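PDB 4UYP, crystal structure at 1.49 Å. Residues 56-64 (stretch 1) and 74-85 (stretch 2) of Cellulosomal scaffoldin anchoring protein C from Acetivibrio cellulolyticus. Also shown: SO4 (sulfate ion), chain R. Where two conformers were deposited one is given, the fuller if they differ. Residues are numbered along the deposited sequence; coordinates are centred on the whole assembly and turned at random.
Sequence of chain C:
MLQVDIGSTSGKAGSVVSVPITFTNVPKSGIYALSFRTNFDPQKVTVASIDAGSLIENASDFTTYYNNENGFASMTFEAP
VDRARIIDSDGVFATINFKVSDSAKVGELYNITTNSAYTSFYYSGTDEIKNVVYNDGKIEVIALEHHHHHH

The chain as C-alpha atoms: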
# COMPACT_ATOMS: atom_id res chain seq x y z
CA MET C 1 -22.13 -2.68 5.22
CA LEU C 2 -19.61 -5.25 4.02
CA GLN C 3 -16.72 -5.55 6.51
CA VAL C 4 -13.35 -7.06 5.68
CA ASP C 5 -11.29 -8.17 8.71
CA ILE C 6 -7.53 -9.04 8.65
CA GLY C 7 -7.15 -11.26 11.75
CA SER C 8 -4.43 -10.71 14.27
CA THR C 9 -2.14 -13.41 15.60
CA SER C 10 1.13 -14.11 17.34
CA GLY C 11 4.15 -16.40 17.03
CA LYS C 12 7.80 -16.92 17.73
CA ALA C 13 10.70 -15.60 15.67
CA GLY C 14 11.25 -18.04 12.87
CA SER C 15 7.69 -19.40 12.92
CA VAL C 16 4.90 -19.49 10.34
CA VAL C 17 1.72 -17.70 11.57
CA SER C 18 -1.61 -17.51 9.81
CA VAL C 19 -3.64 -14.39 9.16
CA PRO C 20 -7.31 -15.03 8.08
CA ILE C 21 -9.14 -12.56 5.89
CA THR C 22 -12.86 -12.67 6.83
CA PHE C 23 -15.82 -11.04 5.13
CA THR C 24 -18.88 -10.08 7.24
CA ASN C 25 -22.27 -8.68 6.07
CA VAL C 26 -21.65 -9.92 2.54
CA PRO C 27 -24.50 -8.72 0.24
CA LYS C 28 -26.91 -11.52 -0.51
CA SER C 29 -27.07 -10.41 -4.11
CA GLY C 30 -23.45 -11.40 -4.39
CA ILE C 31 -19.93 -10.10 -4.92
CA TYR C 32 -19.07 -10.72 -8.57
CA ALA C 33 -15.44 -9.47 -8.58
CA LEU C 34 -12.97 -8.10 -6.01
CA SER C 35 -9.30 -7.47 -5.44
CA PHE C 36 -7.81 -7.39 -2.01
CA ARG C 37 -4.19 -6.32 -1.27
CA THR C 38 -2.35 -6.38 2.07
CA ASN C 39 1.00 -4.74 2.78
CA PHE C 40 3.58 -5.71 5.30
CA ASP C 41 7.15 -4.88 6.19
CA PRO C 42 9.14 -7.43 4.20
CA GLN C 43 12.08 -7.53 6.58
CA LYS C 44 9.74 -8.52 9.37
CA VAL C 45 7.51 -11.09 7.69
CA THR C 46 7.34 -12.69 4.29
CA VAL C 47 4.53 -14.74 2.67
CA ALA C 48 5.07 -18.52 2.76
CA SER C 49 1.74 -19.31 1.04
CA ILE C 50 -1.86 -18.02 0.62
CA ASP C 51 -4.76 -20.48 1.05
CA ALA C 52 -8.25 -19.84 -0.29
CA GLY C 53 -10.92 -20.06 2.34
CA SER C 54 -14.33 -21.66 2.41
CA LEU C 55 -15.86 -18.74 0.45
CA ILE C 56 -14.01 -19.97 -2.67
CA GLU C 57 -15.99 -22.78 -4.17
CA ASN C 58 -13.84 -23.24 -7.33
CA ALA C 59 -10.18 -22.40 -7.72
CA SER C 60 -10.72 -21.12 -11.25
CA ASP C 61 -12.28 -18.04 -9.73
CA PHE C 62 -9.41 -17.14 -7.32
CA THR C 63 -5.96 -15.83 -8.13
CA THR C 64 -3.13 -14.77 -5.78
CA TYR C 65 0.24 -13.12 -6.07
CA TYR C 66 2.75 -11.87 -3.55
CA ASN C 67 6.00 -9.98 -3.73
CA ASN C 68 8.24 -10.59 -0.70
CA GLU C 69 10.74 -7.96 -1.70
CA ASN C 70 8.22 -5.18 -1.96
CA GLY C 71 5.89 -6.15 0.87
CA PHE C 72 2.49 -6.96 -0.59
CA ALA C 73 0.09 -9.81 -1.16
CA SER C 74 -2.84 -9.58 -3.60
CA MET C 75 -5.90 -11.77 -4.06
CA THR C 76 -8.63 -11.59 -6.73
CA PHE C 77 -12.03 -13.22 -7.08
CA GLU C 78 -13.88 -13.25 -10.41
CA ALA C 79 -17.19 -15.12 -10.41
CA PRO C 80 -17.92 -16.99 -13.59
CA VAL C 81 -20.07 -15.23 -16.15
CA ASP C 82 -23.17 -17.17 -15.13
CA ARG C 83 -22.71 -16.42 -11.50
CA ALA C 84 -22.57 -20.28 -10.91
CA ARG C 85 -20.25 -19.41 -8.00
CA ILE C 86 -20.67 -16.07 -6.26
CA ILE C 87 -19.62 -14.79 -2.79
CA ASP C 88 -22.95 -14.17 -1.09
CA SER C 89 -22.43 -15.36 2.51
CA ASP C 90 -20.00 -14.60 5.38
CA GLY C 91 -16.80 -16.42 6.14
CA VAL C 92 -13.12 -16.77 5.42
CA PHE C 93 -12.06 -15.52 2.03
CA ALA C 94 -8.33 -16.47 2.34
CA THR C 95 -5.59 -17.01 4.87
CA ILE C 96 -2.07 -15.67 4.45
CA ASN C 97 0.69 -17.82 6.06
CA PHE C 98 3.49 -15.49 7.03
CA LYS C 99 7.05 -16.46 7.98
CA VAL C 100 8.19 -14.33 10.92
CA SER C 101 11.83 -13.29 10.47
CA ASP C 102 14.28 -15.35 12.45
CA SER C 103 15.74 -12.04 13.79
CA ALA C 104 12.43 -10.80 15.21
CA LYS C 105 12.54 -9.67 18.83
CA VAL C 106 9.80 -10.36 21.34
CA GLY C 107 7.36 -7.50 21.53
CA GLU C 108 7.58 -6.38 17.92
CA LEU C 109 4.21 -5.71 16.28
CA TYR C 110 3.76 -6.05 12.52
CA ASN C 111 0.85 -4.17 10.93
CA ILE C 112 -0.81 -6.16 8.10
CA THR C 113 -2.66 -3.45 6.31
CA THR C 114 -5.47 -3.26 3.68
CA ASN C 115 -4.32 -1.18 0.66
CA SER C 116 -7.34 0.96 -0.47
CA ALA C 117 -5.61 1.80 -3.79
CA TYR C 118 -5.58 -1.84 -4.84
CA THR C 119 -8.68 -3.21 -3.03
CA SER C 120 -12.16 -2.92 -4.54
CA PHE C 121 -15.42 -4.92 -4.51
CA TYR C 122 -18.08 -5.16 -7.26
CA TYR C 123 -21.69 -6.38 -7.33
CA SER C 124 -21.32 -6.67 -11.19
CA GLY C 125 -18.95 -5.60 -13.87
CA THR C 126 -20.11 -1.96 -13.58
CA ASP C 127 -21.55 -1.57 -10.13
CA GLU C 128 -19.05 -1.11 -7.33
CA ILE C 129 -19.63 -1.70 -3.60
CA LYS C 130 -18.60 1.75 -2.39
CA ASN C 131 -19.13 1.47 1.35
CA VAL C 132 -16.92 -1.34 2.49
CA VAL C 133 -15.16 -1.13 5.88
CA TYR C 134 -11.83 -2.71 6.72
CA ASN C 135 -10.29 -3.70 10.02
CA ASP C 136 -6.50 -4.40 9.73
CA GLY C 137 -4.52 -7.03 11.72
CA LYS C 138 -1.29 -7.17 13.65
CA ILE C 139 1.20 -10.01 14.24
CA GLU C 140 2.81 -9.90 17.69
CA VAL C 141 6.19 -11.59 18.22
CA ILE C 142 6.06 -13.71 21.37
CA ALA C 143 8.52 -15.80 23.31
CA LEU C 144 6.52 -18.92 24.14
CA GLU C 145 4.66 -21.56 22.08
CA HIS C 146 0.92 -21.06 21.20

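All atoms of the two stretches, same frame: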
# COMPACT_ATOMS: atom_id res chain seq x y z
N ILE C 56 -14.36 -19.62 -1.31
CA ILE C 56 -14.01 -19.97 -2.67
C ILE C 56 -14.43 -21.39 -2.96
O ILE C 56 -13.89 -22.35 -2.44
CB ILE C 56 -12.46 -19.84 -2.86
CG1 ILE C 56 -11.96 -18.42 -2.45
CG2 ILE C 56 -12.08 -20.19 -4.29
CD1 ILE C 56 -12.67 -17.27 -3.14
N GLU C 57 -15.42 -21.46 -3.83
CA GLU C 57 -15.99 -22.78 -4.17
C GLU C 57 -15.26 -23.42 -5.35
O GLU C 57 -15.32 -24.69 -5.47
CB GLU C 57 -17.51 -22.74 -4.46
CG GLU C 57 -18.46 -21.94 -3.55
CD GLU C 57 -19.61 -21.20 -4.37
OE1 GLU C 57 -20.38 -21.97 -5.03
OE2 GLU C 57 -19.74 -19.89 -4.48
N ASN C 58 -14.53 -22.69 -6.20
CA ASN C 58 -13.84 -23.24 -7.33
C ASN C 58 -12.60 -22.42 -7.55
O ASN C 58 -12.68 -21.22 -7.72
CB ASN C 58 -14.77 -23.19 -8.57
CG ASN C 58 -14.19 -23.82 -9.79
OD1 ASN C 58 -13.00 -23.71 -10.15
ND2 ASN C 58 -15.07 -24.57 -10.51
N ALA C 59 -11.46 -23.11 -7.55
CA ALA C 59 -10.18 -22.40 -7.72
C ALA C 59 -10.05 -21.57 -8.96
O ALA C 59 -9.22 -20.67 -9.00
CB ALA C 59 -9.01 -23.45 -7.63
N SER C 60 -10.79 -21.90 -10.04
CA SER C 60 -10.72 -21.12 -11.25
C SER C 60 -11.03 -19.67 -11.00
O SER C 60 -10.55 -18.79 -11.75
CB SER C 60 -11.67 -21.63 -12.31
OG SER C 60 -11.25 -22.90 -12.80
N ASP C 61 -11.78 -19.41 -9.94
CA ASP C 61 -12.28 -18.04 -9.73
C ASP C 61 -11.31 -17.19 -8.91
O ASP C 61 -11.50 -15.96 -8.75
CB ASP C 61 -13.63 -18.08 -8.99
CG ASP C 61 -14.67 -18.97 -9.70
OD1 ASP C 61 -14.56 -19.13 -10.91
OD2 ASP C 61 -15.55 -19.40 -8.97
N PHE C 62 -10.28 -17.78 -8.34
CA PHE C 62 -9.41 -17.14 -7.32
C PHE C 62 -7.96 -17.18 -7.73
O PHE C 62 -7.45 -18.15 -8.19
CB PHE C 62 -9.56 -17.99 -6.03
CG PHE C 62 -8.77 -17.48 -4.84
CD1 PHE C 62 -9.22 -16.35 -4.11
CD2 PHE C 62 -7.67 -18.20 -4.40
CE1 PHE C 62 -8.54 -15.95 -3.00
CE2 PHE C 62 -7.00 -17.79 -3.28
CZ PHE C 62 -7.41 -16.68 -2.56
N THR C 63 -7.34 -16.00 -7.69
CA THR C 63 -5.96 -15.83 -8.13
C THR C 63 -5.19 -15.09 -7.06
O THR C 63 -5.73 -14.14 -6.43
CB THR C 63 -5.84 -14.98 -9.41
OG1 THR C 63 -6.78 -15.56 -10.35
CG2 THR C 63 -4.45 -15.13 -9.99
N THR C 64 -3.93 -15.47 -6.80
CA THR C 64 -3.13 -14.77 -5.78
C THR C 64 -1.72 -14.49 -6.34
O THR C 64 -1.26 -15.13 -7.26
CB THR C 64 -3.04 -15.56 -4.49
OG1 THR C 64 -2.12 -16.69 -4.68
CG2 THR C 64 -4.34 -16.08 -3.95
N SER C 74 -1.59 -9.96 -2.86
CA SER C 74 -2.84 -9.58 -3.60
C SER C 74 -3.63 -10.82 -3.91
O SER C 74 -3.07 -11.86 -4.23
CB SER C 74 -2.56 -8.93 -4.95
OG SER C 74 -1.74 -7.75 -4.79
N MET C 75 -4.92 -10.68 -3.81
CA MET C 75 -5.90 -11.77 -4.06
C MET C 75 -6.98 -11.20 -4.99
O MET C 75 -7.45 -10.09 -4.72
CB MET C 75 -6.51 -12.24 -2.70
CG MET C 75 -5.51 -13.15 -1.92
SD MET C 75 -5.37 -12.60 -0.18
CE MET C 75 -4.37 -11.08 -0.27
N THR C 76 -7.41 -11.99 -5.96
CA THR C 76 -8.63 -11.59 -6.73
C THR C 76 -9.63 -12.71 -6.75
O THR C 76 -9.30 -13.90 -6.72
CB THR C 76 -8.37 -11.20 -8.20
OG1 THR C 76 -7.71 -12.27 -8.93
CG2 THR C 76 -7.43 -9.98 -8.22
N PHE C 77 -10.90 -12.30 -6.80
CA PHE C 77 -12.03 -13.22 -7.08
C PHE C 77 -12.79 -12.69 -8.27
O PHE C 77 -13.05 -11.47 -8.39
CB PHE C 77 -12.98 -13.24 -5.89
CG PHE C 77 -14.24 -14.05 -6.13
CD1 PHE C 77 -14.20 -15.45 -6.19
CD2 PHE C 77 -15.44 -13.41 -6.35
CE1 PHE C 77 -15.35 -16.20 -6.41
CE2 PHE C 77 -16.60 -14.15 -6.59
CZ PHE C 77 -16.56 -15.52 -6.63
N GLU C 78 -13.05 -13.59 -9.24
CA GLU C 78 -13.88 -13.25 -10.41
C GLU C 78 -14.92 -14.36 -10.51
O GLU C 78 -14.52 -15.51 -10.87
CB GLU C 78 -13.04 -13.17 -11.63
CG GLU C 78 -11.90 -12.09 -11.61
CD GLU C 78 -10.72 -12.48 -12.56
OE1 GLU C 78 -10.12 -13.59 -12.40
OE2 GLU C 78 -10.51 -11.56 -13.42
N ALA C 79 -16.17 -14.10 -10.19
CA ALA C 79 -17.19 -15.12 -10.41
C ALA C 79 -17.29 -15.45 -11.88
O ALA C 79 -16.97 -14.64 -12.73
CB ALA C 79 -18.50 -14.58 -9.95
N PRO C 80 -17.67 -16.68 -12.16
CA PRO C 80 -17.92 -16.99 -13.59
C PRO C 80 -19.08 -16.15 -14.14
O PRO C 80 -19.91 -15.63 -13.37
CB PRO C 80 -18.26 -18.52 -13.51
CG PRO C 80 -18.91 -18.67 -12.14
CD PRO C 80 -17.99 -17.79 -11.26
N VAL C 81 -19.13 -16.17 -15.48
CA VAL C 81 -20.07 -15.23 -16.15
C VAL C 81 -21.51 -15.53 -15.90
O VAL C 81 -22.36 -14.62 -15.98
CB VAL C 81 -19.89 -15.13 -17.66
CG1 VAL C 81 -20.58 -13.85 -18.18
CG2 VAL C 81 -18.47 -15.04 -18.01
N ASP C 82 -21.84 -16.77 -15.55
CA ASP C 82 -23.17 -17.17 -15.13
C ASP C 82 -23.48 -17.06 -13.70
O ASP C 82 -24.53 -17.52 -13.21
CB ASP C 82 -23.49 -18.59 -15.66
CG ASP C 82 -22.52 -19.68 -15.14
OD1 ASP C 82 -21.54 -19.30 -14.37
OD2 ASP C 82 -22.70 -20.91 -15.40
N ARG C 83 -22.56 -16.45 -12.89
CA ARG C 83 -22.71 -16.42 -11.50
C ARG C 83 -22.95 -17.82 -10.87
O ARG C 83 -23.49 -17.89 -9.71
CB ARG C 83 -23.80 -15.45 -11.08
CG ARG C 83 -23.68 -14.06 -11.49
CD ARG C 83 -24.60 -13.48 -10.36
NE ARG C 83 -24.37 -12.16 -10.38
CZ ARG C 83 -23.88 -11.18 -9.62
NH1 ARG C 83 -23.38 -10.28 -10.46
NH2 ARG C 83 -23.97 -10.86 -8.31
N ALA C 84 -22.43 -18.89 -11.47
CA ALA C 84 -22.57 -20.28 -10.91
C ALA C 84 -21.87 -20.39 -9.56
O ALA C 84 -22.21 -21.24 -8.71
CB ALA C 84 -22.08 -21.38 -11.87
N ARG C 85 -20.89 -19.51 -9.33
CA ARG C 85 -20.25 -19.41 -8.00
C ARG C 85 -20.34 -17.91 -7.78
O ARG C 85 -20.24 -17.14 -8.75
CB ARG C 85 -18.74 -19.82 -8.00
CG ARG C 85 -18.45 -21.31 -7.92
CD ARG C 85 -18.21 -21.99 -9.18
NE ARG C 85 -17.23 -21.37 -10.05
CZ ARG C 85 -17.04 -21.71 -11.32
NH1 ARG C 85 -17.84 -22.70 -11.92
NH2 ARG C 85 -16.08 -21.16 -12.04
S SO4 R . -2.63 -19.07 -7.19
O1 SO4 R . -3.52 -20.36 -7.05
O2 SO4 R . -2.54 -18.52 -5.77
O3 SO4 R . -3.28 -18.07 -8.00
O4 SO4 R . -1.10 -19.09 -7.79
O HOH W 1 -10.74 -16.20 -13.02
O HOH W 2 -9.33 -14.34 -9.93
O HOH W 3 -14.06 -17.31 -12.92

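The most distinctive feature of this contact is a two-pronged salt bridge placed just where the strand pairing ends. D61 meets R85 side-on, along the NE/NH2 edge of the guanidinium: R85 NH2 donates to D61 OD1 at 2.8 Å and R85 NE donates to D61 OD2, also at 2.8 Å, both hydrogen bonds within a few degrees of straight. Two parallel bonds fix the orientation of the carboxylate against the edge of the guanidinium as well as its distance. The D61 CA-to-CB bond points toward stretch 2 and that of R85 toward stretch 1, and each residue has more than 100 Å² covered by the other stretch, the two largest values in the contact.

Neighbouring residues pack around R85. N58 lies over one face of the guanidinium, its CB 3.4 Å from R85 NE, while E57 OE1 comes within 3.5 Å of R85 CG. N58 also organizes its own loop: S60 N donates to N58 OD1 at 2.9 Å, and D61 N donates to N58 O at 3.0 Å. The short 3-10 segment of residues 59 to 61 thus delivers D61 to the start of the strand. On the other stretch, the chain leaves its strand and passes through a type I turn from P80 to R83, closed by R83 N to P80 O at 2.8 Å, before R85 comes back to D61.

D61 serves both motifs, because its backbone also opens the strand ladder. E78 N donates to D61 O at 2.9 Å. Two residues on, T63 and T76 form an antiparallel hydrogen-bonded pair, with T63 N to T76 O at 3.0 Å and T76 N to T63 O at 2.8 Å. The pairs between and beyond, F62 with F77 and T64 with M75, are non-hydrogen-bonded, and there the chains draw closer: 4.7 Å between the CA atoms of F62 and F77 and 4.4 Å between those of T64 and M75, against 5.2 Å between those of T63 and T76. CA-H...O contacts supplement the ladder, such as F62 CA to T76 O and T64 CA to S74 O, each 3.3 Å.

The two sheet faces are built differently. On the face carrying F62, T64, M75 and F77, packing is largely apolar: F62 CZ lies 4.1 Å from M75 CG, T64 CG2 3.8 Å from M75 CG, and I56 CD1 reaches F77 CD1 at 3.9 Å. Both phenylalanines adopt the t rotamer. The face of T63 and T76 is polar and hydrated. T63 is m and T76 is p, and water 2 sits 2.9 Å from T63 OG1 and 2.8 Å from T76 OG1, also bonding D61 O at 3.0 Å and E78 OE1 at 2.7 Å. Water 3 links D61 OD1 to E78 O, both 2.8 Å away.

At the far end, T64 N donates to O3 of a sulfate at 2.9 Å, an ion probably taken from the crystallization liquor.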